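Local coordinates for protein O-ureido-L-serine synthase (PDB 3X44) that joins hydroxyurea to O-acetyl-L-serine with the help of pyridoxal phosphate, giving O-ureido-L-serine for D-cycloserine biosynthesis, and also makes L-cysteine from sulfide, at residues E68-S71 against G72-I76; R153-T156 against A157-L161; H279-E282 against G283-L286. The protein carries 1 engineered substitution. All blocks are in the same frame, centred on the assembly; numbering follows the deposited sequence.

Contact 1: residues E68-S71 against G72-I76. With PUS ((E)-O-(carbamoylamino)-N-({3-hydroxy-2-methyl-5-[(phosphonooxy)methyl]pyridin-4-yl}methylidene)-L-serine), chain C.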
loop_
_atom_site.group_PDB
_atom_site.type_symbol
_atom_site.label_atom_id
_atom_site.label_comp_id
_atom_site.label_asym_id
_atom_site.label_seq_id
_atom_site.Cartn_x
_atom_site.Cartn_y
_atom_site.Cartn_z
ATOM N N GLU A 68 7.460 27.544 -17.840
ATOM C CA GLU A 68 6.013 27.516 -17.663
ATOM C C GLU A 68 5.491 28.686 -16.831
ATOM O O GLU A 68 6.160 29.152 -15.906
ATOM C CB GLU A 68 5.611 26.203 -16.993
ATOM C CG GLU A 68 4.132 26.105 -16.677
ATOM C CD GLU A 68 3.294 26.002 -17.929
ATOM O OE1 GLU A 68 3.194 27.008 -18.663
ATOM O OE2 GLU A 68 2.742 24.912 -18.180
ATOM N N CYS A 69 4.308 29.177 -17.185
ATOM C CA CYS A 69 3.677 30.258 -16.428
ATOM C C CYS A 69 2.849 29.511 -15.395
ATOM O O CYS A 69 2.052 28.642 -15.747
ATOM C CB CYS A 69 2.751 31.103 -17.307
ATOM S SG CYS A 69 1.666 32.166 -16.334
ATOM N N THR A 70 3.031 29.840 -14.125
ATOM C CA THR A 70 2.327 29.119 -13.076
ATOM C C THR A 70 1.818 30.025 -11.961
ATOM O O THR A 70 2.307 31.142 -11.798
ATOM C CB THR A 70 3.286 28.070 -12.461
ATOM O OG1 THR A 70 2.668 27.438 -11.341
ATOM C CG2 THR A 70 4.568 28.752 -11.990
ATOM N N SER A 71 0.831 29.542 -11.208
ATOM C CA SER A 71 0.309 30.290 -10.063
ATOM C C SER A 71 1.148 29.872 -8.856
ATOM O O SER A 71 0.916 30.328 -7.733
ATOM C CB SER A 71 -1.173 29.966 -9.801
ATOM O OG SER A 71 -1.378 28.589 -9.519
ATOM N N GLY A 72 2.116 28.990 -9.094
ATOM C CA GLY A 72 2.985 28.539 -8.015
ATOM C C GLY A 72 3.266 27.045 -7.920
ATOM O O GLY A 72 4.392 26.606 -8.127
ATOM N N ASN A 73 2.241 26.259 -7.614
ATOM C CA ASN A 73 2.403 24.815 -7.457
ATOM C C ASN A 73 2.998 24.105 -8.666
ATOM O O ASN A 73 3.864 23.244 -8.521
ATOM C CB ASN A 73 1.067 24.174 -7.065
ATOM C CG ASN A 73 0.734 24.373 -5.589
ATOM O OD1 ASN A 73 1.631 24.441 -4.749
ATOM N ND2 ASN A 73 -0.556 24.464 -5.269
ATOM N N VAL A 74 2.562 24.450 -9.867
ATOM C CA VAL A 74 3.143 23.771 -11.014
ATOM C C VAL A 74 4.624 24.132 -11.114
ATOM O O VAL A 74 5.450 23.292 -11.460
ATOM C CB VAL A 74 2.394 24.120 -12.310
ATOM C CG1 VAL A 74 3.249 23.798 -13.521
ATOM C CG2 VAL A 74 1.105 23.308 -12.365
ATOM N N GLY A 75 4.958 25.376 -10.788
ATOM C CA GLY A 75 6.350 25.794 -10.814
ATOM C C GLY A 75 7.161 24.990 -9.805
ATOM O O GLY A 75 8.269 24.546 -10.097
ATOM N N ILE A 76 6.604 24.797 -8.613
ATOM C CA ILE A 76 7.277 24.034 -7.571
ATOM C C ILE A 76 7.507 22.589 -8.024
ATOM O O ILE A 76 8.612 22.057 -7.910
ATOM C CB ILE A 76 6.446 24.034 -6.263
ATOM C CG1 ILE A 76 6.474 25.424 -5.634
ATOM C CG2 ILE A 76 7.006 23.025 -5.277
ATOM C CD1 ILE A 76 5.428 25.631 -4.545
HETATM N N PUS C . -2.267 25.269 -10.109
HETATM C CA PUS C . -1.601 25.465 -11.459
HETATM C CB PUS C . -2.468 26.370 -12.405
HETATM O OG PUS C . -2.684 27.712 -11.775
HETATM N ND PUS C . -2.784 28.748 -12.777
HETATM C CE PUS C . -3.887 29.529 -12.824
HETATM N NZ2 PUS C . -5.028 29.123 -12.239
HETATM O OZ1 PUS C . -3.851 30.578 -13.385
HETATM C C PUS C . -0.221 26.121 -11.239
HETATM O O PUS C . 0.310 26.029 -10.167
HETATM O OT PUS C . 0.321 26.719 -12.137
HETATM C C2 PUS C . -4.315 24.859 -6.181
HETATM C C3 PUS C . -3.534 24.900 -7.431
HETATM C C4 PUS C . -4.194 24.541 -8.692
HETATM C C5 PUS C . -5.601 24.127 -8.659
HETATM C C6 PUS C . -6.293 24.107 -7.361
HETATM C C2A PUS C . -3.684 25.260 -4.878
HETATM C C4A PUS C . -3.502 24.746 -10.021
HETATM C C5A PUS C . -6.343 23.733 -9.927
HETATM N N1 PUS C . -5.638 24.471 -6.205
HETATM O O3 PUS C . -2.221 25.203 -7.400
HETATM O O1P PUS C . -5.078 22.974 -12.596
HETATM O O2P PUS C . -5.956 20.820 -12.181
HETATM O O3P PUS C . -7.418 22.692 -12.275
HETATM O O4P PUS C . -5.899 22.418 -10.401
HETATM P P PUS C . -6.089 22.231 -11.869
HETATM O O HOH W 1 -0.744 27.307 -7.350
#
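Thr70 turns its side chain into the first turn of the helix that starts just after Gly72. Thr70 CB rests 3.6 Å from Gly75 N, and its CG2 lies equally close to Gly75 CA, so the methyl sits tight against the bare backbone of the glycine. With OG1 anti to the backbone N (chi1 174°), the hydroxyl reaches the amides beyond the strand: Thr70 OG1 accepts from Gly72 N at 2.8 Å and from Gly75 N at 3.1 Å. Its proton goes to the ligand, Thr70 OG1 to PUS OT being 2.6 Å, so three bonds grip one oxygen.

PUS OT belongs to the amino-acid carboxylate of the external aldimine. Ser71 N also donates to PUS OT, and Val74 N donates to PUS O at 2.8 Å. Ser71 OG donates to PUS OG, and Asn73 ND2 donates at 2.8 Å to PUS O3, the oxygen at C3 of the pyridine ring. A water bridges Ser71 OG, Asn73 N and the ligand. Gly72, at phi 135°, is the N-cap of helix 73-85.

This strand-turn-helix corner opens the beta-alpha-beta unit of strand 65-70, helix 73-85 and strand 88-94, with helix 43-56, which carries the engineered Ala43, against Asn73 and Val74.

Contact 2: residues R153-T156 against A157-L161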
loop_
_atom_site.group_PDB
_atom_site.type_symbol
_atom_site.label_atom_id
_atom_site.label_comp_id
_atom_site.label_asym_id
_atom_site.label_seq_id
_atom_site.Cartn_x
_atom_site.Cartn_y
_atom_site.Cartn_z
ATOM N N ARG A 153 -6.979 11.107 -15.319
ATOM C CA ARG A 153 -7.907 10.038 -15.658
ATOM C C ARG A 153 -7.311 8.720 -15.178
ATOM O O ARG A 153 -8.011 7.841 -14.685
ATOM C CB ARG A 153 -8.092 9.937 -17.174
ATOM C CG ARG A 153 -8.866 11.054 -17.824
ATOM C CD ARG A 153 -9.045 10.743 -19.309
ATOM N NE ARG A 153 -9.382 11.931 -20.087
ATOM C CZ ARG A 153 -8.508 12.627 -20.807
ATOM N NH1 ARG A 153 -7.235 12.254 -20.849
ATOM N NH2 ARG A 153 -8.905 13.695 -21.487
ATOM N N GLU A 154 -5.999 8.596 -15.328
ATOM C CA GLU A 154 -5.317 7.356 -14.985
ATOM C C GLU A 154 -4.910 7.155 -13.533
ATOM O O GLU A 154 -4.780 6.014 -13.090
ATOM C CB GLU A 154 -4.097 7.180 -15.899
ATOM C CG GLU A 154 -4.464 7.085 -17.374
ATOM C CD GLU A 154 -3.347 7.511 -18.307
ATOM O OE1 GLU A 154 -2.222 6.990 -18.174
ATOM O OE2 GLU A 154 -3.597 8.362 -19.185
ATOM N N THR A 155 -4.695 8.238 -12.794
ATOM C CA THR A 155 -4.306 8.088 -11.401
ATOM C C THR A 155 -5.330 8.653 -10.426
ATOM O O THR A 155 -5.958 7.903 -9.686
ATOM C CB THR A 155 -2.926 8.733 -11.131
ATOM O OG1 THR A 155 -2.973 10.132 -11.431
ATOM C CG2 THR A 155 -1.862 8.074 -11.997
ATOM N N THR A 156 -5.497 9.972 -10.429
ATOM C CA THR A 156 -6.436 10.634 -9.530
ATOM C C THR A 156 -7.825 10.014 -9.551
ATOM O O THR A 156 -8.416 9.768 -8.502
ATOM C CB THR A 156 -6.586 12.118 -9.879
ATOM O OG1 THR A 156 -5.291 12.673 -10.138
ATOM C CG2 THR A 156 -7.252 12.863 -8.723
ATOM N N ALA A 157 -8.346 9.795 -10.753
ATOM C CA ALA A 157 -9.663 9.193 -10.925
ATOM C C ALA A 157 -9.672 7.719 -10.504
ATOM O O ALA A 157 -10.650 7.231 -9.936
ATOM C CB ALA A 157 -10.103 9.315 -12.394
ATOM N N SER A 158 -8.586 7.010 -10.793
ATOM C CA SER A 158 -8.498 5.590 -10.449
ATOM C C SER A 158 -8.463 5.370 -8.942
ATOM O O SER A 158 -9.012 4.388 -8.440
ATOM C CB SER A 158 -7.256 4.954 -11.086
ATOM O OG SER A 158 -7.400 4.846 -12.494
ATOM N N GLU A 159 -7.799 6.274 -8.232
ATOM C CA GLU A 159 -7.691 6.185 -6.776
ATOM C C GLU A 159 -9.059 6.457 -6.151
ATOM O O GLU A 159 -9.471 5.787 -5.199
ATOM C CB GLU A 159 -6.678 7.217 -6.260
ATOM C CG GLU A 159 -5.252 6.974 -6.731
ATOM C CD GLU A 159 -4.406 8.232 -6.700
ATOM O OE1 GLU A 159 -4.655 9.099 -5.835
ATOM O OE2 GLU A 159 -3.495 8.349 -7.542
ATOM N N ILE A 160 -9.756 7.451 -6.698
ATOM C CA ILE A 160 -11.077 7.822 -6.205
ATOM C C ILE A 160 -12.067 6.675 -6.414
ATOM O O ILE A 160 -12.767 6.275 -5.488
ATOM C CB ILE A 160 -11.593 9.099 -6.919
ATOM C CG1 ILE A 160 -10.818 10.322 -6.410
ATOM C CG2 ILE A 160 -13.103 9.271 -6.682
ATOM C CD1 ILE A 160 -11.049 11.611 -7.219
ATOM N N LEU A 161 -12.112 6.137 -7.631
ATOM C CA LEU A 161 -13.028 5.046 -7.940
ATOM C C LEU A 161 -12.735 3.775 -7.154
ATOM O O LEU A 161 -13.662 3.077 -6.730
ATOM C CB LEU A 161 -13.001 4.744 -9.435
ATOM C CG LEU A 161 -13.660 5.810 -10.317
ATOM C CD1 LEU A 161 -13.245 5.604 -11.771
ATOM C CD2 LEU A 161 -15.180 5.722 -10.165
HETATM O O HOH W 2 -9.838 5.712 -14.098
#
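Ser158 OG donates to Glu154 O at 2.9 Å, one turn back along the same helix. Placed anti to its own carbonyl carbon (chi1 -70°), the hydroxyl comes from above the carbonyl plane, 67° out of it, and not along a lone pair. A water donates both to this OG and to Arg153 O, spanning the two positions. Of the backbone bonds, Glu159 N to Thr155 O is 2.9 Å and Ile160 N to Thr156 O is 3.2 Å.

These turns belong to helix 147-164, which widens into a pi-type turn over residues 153-156. It runs beside helix 180-192 and strands 28-33 and 285-290 of the pyridoxal-phosphate enzyme fold.

Side-chain carbons also come close to carbonyl oxygens: Ala157 CB sits 3.4 Å from Arg153 O, Ile160 CG1 3.2 Å from Thr156 O, and Glu159 CG 3.2 Å from Thr155 O. The apolar contacts lie beyond the helix, where Thr156 and Ile160 both press on Val185 and Ala157 meets Met188.

Charge gathers at Glu159, whose chain, extended beyond CG, runs outward past Thr155. Its OE1 forms salt bridges with Lys32 and Arg45, and OE2 accepts from Arg13 N. Ser158 packs on Ser158 of the second subunit, and Leu161 also touches that residue there.

Contact 3: residues H279-E282 against G283-L286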
loop_
_atom_site.group_PDB
_atom_site.type_symbol
_atom_site.label_atom_id
_atom_site.label_comp_id
_atom_site.label_asym_id
_atom_site.label_seq_id
_atom_site.Cartn_x
_atom_site.Cartn_y
_atom_site.Cartn_z
ATOM N N HIS A 279 -28.165 21.142 2.913
ATOM C CA HIS A 279 -29.522 20.897 2.433
ATOM C C HIS A 279 -29.677 19.595 1.643
ATOM O O HIS A 279 -30.613 19.453 0.851
ATOM C CB HIS A 279 -29.999 22.070 1.562
ATOM C CG HIS A 279 -29.432 23.399 1.961
ATOM N ND1 HIS A 279 -29.021 24.337 1.039
ATOM C CD2 HIS A 279 -29.213 23.948 3.179
ATOM C CE1 HIS A 279 -28.571 25.406 1.671
ATOM N NE2 HIS A 279 -28.677 25.197 2.971
ATOM N N ALA A 280 -28.773 18.644 1.862
ATOM C CA ALA A 280 -28.827 17.363 1.152
ATOM C C ALA A 280 -29.542 16.273 1.953
ATOM O O ALA A 280 -29.616 16.339 3.177
ATOM C CB ALA A 280 -27.411 16.902 0.801
ATOM N N PRO A 281 -30.095 15.261 1.265
ATOM C CA PRO A 281 -30.792 14.171 1.959
ATOM C C PRO A 281 -29.852 13.357 2.838
ATOM O O PRO A 281 -28.649 13.294 2.587
ATOM C CB PRO A 281 -31.377 13.329 0.827
ATOM C CG PRO A 281 -30.555 13.666 -0.369
ATOM C CD PRO A 281 -30.129 15.094 -0.199
ATOM N N GLU A 282 -30.407 12.733 3.869
ATOM C CA GLU A 282 -29.617 11.920 4.783
ATOM C C GLU A 282 -28.872 10.818 4.030
ATOM O O GLU A 282 -29.401 10.240 3.084
ATOM C CB GLU A 282 -30.529 11.297 5.842
ATOM C CG GLU A 282 -31.631 12.228 6.334
ATOM C CD GLU A 282 -31.974 12.009 7.799
ATOM O OE1 GLU A 282 -32.315 12.996 8.488
ATOM O OE2 GLU A 282 -31.902 10.848 8.260
ATOM N N GLY A 283 -27.645 10.534 4.456
ATOM C CA GLY A 283 -26.847 9.504 3.810
ATOM C C GLY A 283 -25.955 10.014 2.688
ATOM O O GLY A 283 -25.051 9.313 2.237
ATOM N N THR A 284 -26.207 11.241 2.244
ATOM C CA THR A 284 -25.437 11.854 1.163
ATOM C C THR A 284 -23.936 11.850 1.452
ATOM O O THR A 284 -23.499 12.296 2.515
ATOM C CB THR A 284 -25.900 13.308 0.924
ATOM O OG1 THR A 284 -27.250 13.304 0.442
ATOM C CG2 THR A 284 -25.004 14.006 -0.094
ATOM N N VAL A 285 -23.157 11.335 0.502
ATOM C CA VAL A 285 -21.701 11.277 0.634
ATOM C C VAL A 285 -21.034 12.198 -0.392
ATOM O O VAL A 285 -21.346 12.144 -1.585
ATOM C CB VAL A 285 -21.167 9.845 0.425
ATOM C CG1 VAL A 285 -19.657 9.833 0.619
ATOM C CG2 VAL A 285 -21.834 8.886 1.406
ATOM N N LEU A 286 -20.116 13.037 0.079
ATOM C CA LEU A 286 -19.422 13.976 -0.791
ATOM C C LEU A 286 -17.912 13.869 -0.678
ATOM O O LEU A 286 -17.388 13.570 0.390
ATOM C CB LEU A 286 -19.838 15.406 -0.448
ATOM C CG LEU A 286 -21.338 15.698 -0.441
ATOM C CD1 LEU A 286 -21.901 15.536 0.977
ATOM C CD2 LEU A 286 -21.562 17.113 -0.951
#
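Thr284 returns to Pro281 through two hydrogen bonds that end on one oxygen. Its amide donates, Thr284 N to Pro281 O being 3.2 Å, which closes the type II beta turn from Pro281 to Thr284. The hydroxyl adds a much shorter bond, Thr284 OG1 to Pro281 O being 2.6 Å. Both donors lie modestly off the carbonyl plane, the amide by 27° and the hydroxyl by 23°. What brings OG1 across the open end of the turn is its first torsion, -66°, which sets it beside the residue's own N and opposite its carbonyl carbon.

Van der Waals contacts surround the same hydroxyl. The ring of Pro281 offers CG at 3.4 Å from Thr284 OG1, and Ala280 CB lies 3.6 Å from Thr284 OG1. The methyl Thr284 CG2 also rests against Ala280 CB, at 3.9 Å, so both threonine branches touch the alanine methyl while the ring lies obliquely across the hydroxyl.

Backbone shape completes the turn. Gly283 has the positive phi of the third position of a type II turn, one commonly taken by glycine. Outside it, the backbones of Gly283 and His26 are hydrogen-bonded, and those of Thr284 and Ser28 likewise, while the Thr284 side chain touches Asp170 and His171.

One carbonyl oxygen thus takes both the amide and the hydroxyl of Thr284, which fixes the rotation of the hydroxyl and closes the turn leading into strand 285-290 twice over.

Only contact 1 touches the bound aldimine; contact 2 stands back from it, and contact 3 lies away from the active site. The side chain of Thr156 in contact 2 is about 8 Å from PUS and about 5 Å from the side chain of Thr181, one of the residues that bind pyridoxal phosphate. Contacts 1 and 2 have centres about 23 Å apart, with nearest atoms about 13 Å apart. Contact 3 is on the opposite side of the chain's centre from contact 1, their centres about 36 Å apart. Contacts 2 and 3 come closest, about 9 Å between nearest atoms, and strand 285-290, which contact 3 leads into, also packs against the helix of contact 2.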